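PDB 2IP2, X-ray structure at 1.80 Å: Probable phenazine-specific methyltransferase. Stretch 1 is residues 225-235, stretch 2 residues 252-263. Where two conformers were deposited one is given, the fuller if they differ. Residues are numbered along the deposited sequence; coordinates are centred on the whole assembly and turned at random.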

# COMPACT_ATOMS: atom_id res chain seq x y z
N ASP A 225 -22.97 26.05 -22.51
CA ASP A 225 -23.12 25.66 -21.12
C ASP A 225 -24.25 24.66 -21.07
O ASP A 225 -25.39 24.97 -21.44
CB ASP A 225 -23.38 26.90 -20.23
CG ASP A 225 -23.92 26.56 -18.82
OD1 ASP A 225 -23.92 25.38 -18.39
OD2 ASP A 225 -24.36 27.52 -18.14
N MET A 226 -23.91 23.45 -20.63
CA MET A 226 -24.86 22.34 -20.61
C MET A 226 -26.04 22.61 -19.68
O MET A 226 -27.07 21.94 -19.79
CB MET A 226 -24.14 21.09 -20.12
CG MET A 226 -23.48 21.24 -18.78
SD MET A 226 -22.62 19.71 -18.25
CE MET A 226 -21.93 20.30 -16.69
N LEU A 227 -25.88 23.54 -18.76
CA LEU A 227 -26.92 23.86 -17.79
C LEU A 227 -27.98 24.76 -18.42
O LEU A 227 -29.13 24.79 -17.94
CB LEU A 227 -26.30 24.51 -16.55
CG LEU A 227 -25.97 23.61 -15.34
CD1 LEU A 227 -25.70 22.14 -15.64
CD2 LEU A 227 -24.88 24.26 -14.45
N GLN A 228 -27.62 25.46 -19.51
CA GLN A 228 -28.62 26.19 -20.29
C GLN A 228 -29.16 25.44 -21.51
O GLN A 228 -30.36 25.46 -21.80
CB GLN A 228 -28.51 27.73 -20.31
CG GLN A 228 -28.33 28.41 -18.88
CD GLN A 228 -29.46 28.18 -17.90
OE1 GLN A 228 -30.64 28.43 -18.22
NE2 GLN A 228 -29.11 27.72 -16.69
N GLU A 229 -28.28 24.70 -22.18
CA GLU A 229 -28.63 24.07 -23.45
C GLU A 229 -27.77 22.85 -23.76
O GLU A 229 -26.57 22.87 -23.48
CB GLU A 229 -28.52 25.11 -24.57
CG GLU A 229 -29.47 24.91 -25.73
CD GLU A 229 -29.38 26.05 -26.76
OE1 GLU A 229 -28.25 26.49 -27.09
OE2 GLU A 229 -30.45 26.48 -27.26
N VAL A 230 -28.37 21.82 -24.37
CA VAL A 230 -27.58 20.73 -24.98
C VAL A 230 -28.01 20.46 -26.42
O VAL A 230 -29.15 20.73 -26.74
CB VAL A 230 -27.64 19.39 -24.19
CG1 VAL A 230 -27.13 19.56 -22.74
CG2 VAL A 230 -29.05 18.76 -24.26
N PRO A 231 -27.10 19.95 -27.28
CA PRO A 231 -27.43 19.58 -28.66
C PRO A 231 -28.65 18.65 -28.75
O PRO A 231 -28.84 17.75 -27.89
CB PRO A 231 -26.15 18.89 -29.19
CG PRO A 231 -25.02 19.46 -28.33
CD PRO A 231 -25.67 19.75 -26.97
N SER A 232 -29.49 18.91 -29.76
CA SER A 232 -30.80 18.26 -29.86
C SER A 232 -30.82 16.95 -30.66
O SER A 232 -29.91 16.67 -31.49
CB SER A 232 -31.86 19.23 -30.45
OG SER A 232 -32.39 20.08 -29.45
N ASN A 233 -31.89 16.20 -30.44
CA ASN A 233 -32.25 15.02 -31.25
C ASN A 233 -31.28 13.84 -31.14
O ASN A 233 -31.23 12.99 -32.02
CB ASN A 233 -32.43 15.42 -32.77
CG ASN A 233 -33.40 14.48 -33.50
OD1 ASN A 233 -34.39 14.02 -32.89
ND2 ASN A 233 -33.13 14.16 -34.79
N GLY A 234 -30.50 13.78 -30.04
CA GLY A 234 -29.55 12.70 -29.83
C GLY A 234 -30.33 11.46 -29.45
O GLY A 234 -31.32 11.56 -28.74
N ASP A 235 -29.89 10.30 -29.92
CA ASP A 235 -30.38 9.00 -29.43
C ASP A 235 -29.80 8.64 -28.06
O ASP A 235 -30.50 8.06 -27.21
CB ASP A 235 -30.08 7.89 -30.45
CG ASP A 235 -30.73 8.16 -31.81
OD1 ASP A 235 -31.96 8.46 -31.83
OD2 ASP A 235 -30.01 8.09 -32.82
N LEU A 252 -30.68 18.95 -11.95
CA LEU A 252 -32.02 18.88 -12.49
C LEU A 252 -32.10 19.75 -13.75
O LEU A 252 -32.81 19.38 -14.68
CB LEU A 252 -33.09 19.25 -11.42
CG LEU A 252 -33.48 18.27 -10.29
CD1 LEU A 252 -34.58 18.93 -9.46
CD2 LEU A 252 -33.96 16.89 -10.77
N ARG A 253 -31.36 20.85 -13.81
CA ARG A 253 -31.32 21.63 -15.06
C ARG A 253 -30.74 20.78 -16.20
O ARG A 253 -31.30 20.73 -17.28
CB ARG A 253 -30.54 22.93 -14.97
CG ARG A 253 -31.08 24.03 -14.00
CD ARG A 253 -30.47 25.42 -14.33
NE ARG A 253 -30.82 25.85 -15.69
CZ ARG A 253 -31.96 26.47 -16.03
NH1 ARG A 253 -32.86 26.77 -15.10
NH2 ARG A 253 -32.17 26.79 -17.30
N LEU A 254 -29.64 20.07 -15.93
CA LEU A 254 -28.99 19.27 -16.98
C LEU A 254 -29.93 18.15 -17.46
O LEU A 254 -30.16 17.95 -18.67
CB LEU A 254 -27.67 18.67 -16.42
CG LEU A 254 -26.98 17.73 -17.38
CD1 LEU A 254 -26.45 18.52 -18.57
CD2 LEU A 254 -25.84 17.03 -16.61
N LEU A 255 -30.48 17.43 -16.52
CA LEU A 255 -31.34 16.31 -16.84
C LEU A 255 -32.58 16.74 -17.64
O LEU A 255 -33.00 16.01 -18.54
CB LEU A 255 -31.73 15.55 -15.58
CG LEU A 255 -30.58 14.78 -14.91
CD1 LEU A 255 -31.02 14.26 -13.55
CD2 LEU A 255 -30.11 13.66 -15.81
N GLY A 256 -33.13 17.90 -17.29
CA GLY A 256 -34.27 18.49 -18.03
C GLY A 256 -33.89 18.92 -19.44
O GLY A 256 -34.64 18.68 -20.42
N ASN A 257 -32.71 19.54 -19.54
CA ASN A 257 -32.08 19.84 -20.85
C ASN A 257 -31.98 18.60 -21.74
O ASN A 257 -32.41 18.62 -22.91
CB ASN A 257 -30.74 20.55 -20.68
CG ASN A 257 -30.89 21.99 -20.21
OD1 ASN A 257 -32.00 22.57 -20.25
ND2 ASN A 257 -29.80 22.55 -19.70
N CYS A 258 -31.43 17.52 -21.19
CA CYS A 258 -31.41 16.25 -21.90
C CYS A 258 -32.82 15.72 -22.26
O CYS A 258 -33.04 15.32 -23.39
CB CYS A 258 -30.63 15.19 -21.10
SG CYS A 258 -28.87 15.68 -20.89
N ARG A 259 -33.75 15.76 -21.30
CA ARG A 259 -35.05 15.12 -21.44
C ARG A 259 -35.84 15.74 -22.60
O ARG A 259 -36.53 15.04 -23.34
CB ARG A 259 -35.86 15.28 -20.15
CG ARG A 259 -37.10 14.37 -20.01
CD ARG A 259 -37.85 14.71 -18.68
NE ARG A 259 -38.09 16.16 -18.56
CZ ARG A 259 -37.60 16.99 -17.63
NH1 ARG A 259 -36.79 16.57 -16.64
NH2 ARG A 259 -37.92 18.28 -17.70
N GLU A 260 -35.71 17.04 -22.72
CA GLU A 260 -36.41 17.80 -23.73
C GLU A 260 -35.70 17.80 -25.08
O GLU A 260 -36.34 18.04 -26.08
CB GLU A 260 -36.59 19.23 -23.24
CG GLU A 260 -37.64 19.40 -22.17
CD GLU A 260 -38.73 18.31 -22.21
OE1 GLU A 260 -39.69 18.43 -23.00
OE2 GLU A 260 -38.62 17.34 -21.42
N ALA A 261 -34.40 17.53 -25.10
CA ALA A 261 -33.62 17.64 -26.35
C ALA A 261 -33.57 16.35 -27.13
O ALA A 261 -33.50 16.35 -28.36
CB ALA A 261 -32.22 18.12 -26.03
N MET A 262 -33.64 15.24 -26.40
CA MET A 262 -33.38 13.93 -26.97
C MET A 262 -34.47 13.47 -27.94
O MET A 262 -35.60 13.95 -27.84
CB MET A 262 -33.17 12.91 -25.86
CG MET A 262 -34.40 12.54 -25.08
SD MET A 262 -33.96 11.27 -23.90
CE MET A 262 -35.52 11.07 -23.05
N ALA A 263 -34.10 12.60 -28.88
CA ALA A 263 -35.04 11.89 -29.79
C ALA A 263 -36.06 11.01 -29.06
O ALA A 263 -35.87 10.70 -27.87
CB ALA A 263 -34.25 11.03 -30.77

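At the centre of this contact, Val 230 lies against one side of a helix. Its CA-to-CB bond points toward the second stretch, and its two methyl groups reach different parts of that surface: CG2 packs 3.7 Å from CB of Ala 261 and 3.6 Å from the backbone O of Asn 257, while CG1 stands 4.4 Å from CD1 of Leu 254. A branched but short side chain suits this position, filling space in two directions without holding the backbones apart. The small methyl of Ala 261 complements it, and here the chains come close, with CA of Ser 232 only 4.5 Å from CA of Ala 261.

Leu 254 continues the apolar surface one helical turn before Asn 257. Its CB points sideways, but the end of the side chain comes nearer, bringing CD1 to 3.8 Å from CB of Met 226; CD1 of Leu 227 in turn lies 4.1 Å from CB of Leu 254. The residues that face the first stretch, Arg 253, Leu 254, Asn 257 and Ala 261, recur at the three- and four-residue spacing of a helix. The first stretch follows them in the same sequence direction, Leu 227 beside Leu 254 and Asn 233 beside Ala 263.

Between these apolar groups sits Asn 257, whose amide serves the turn at Met 226 to Gln 228. Residues there have helical phi/psi without the regular bonds, and ND2 of Asn 257 donates to O of Met 226 at 2.8 Å and, more weakly, to O of Leu 227 at 2.9 Å. An amide nitrogen carries two hydrogens, so one side chain can serve two successive carbonyls. Arg 253 adds a second donor to the latter carbonyl: its NE hydrogen-bonds O of Leu 227 at 3.0 Å, near the guanidinium plane. The long arginine side chain spans the exposed margin, where NE2 of Gln 228 lies over one guanidinium face.

At the other end the backbones bond directly. Ala 261 is the last residue of the helix, and its O accepts a short 2.6 Å hydrogen bond from N of Asn 233. Met 262 then leaves helical phi/psi, and N of Ala 263 donates to O of Gly 234 at 3.0 Å. Thus main-chain groups near the helix end find partners in the loop. The methyl of Ala 263 points toward that loop, with its CB 3.7 Å from OD1 of Asn 233 and 3.6 Å from OD1 of Asp 235, a compact apolar group bordered by polar side chains.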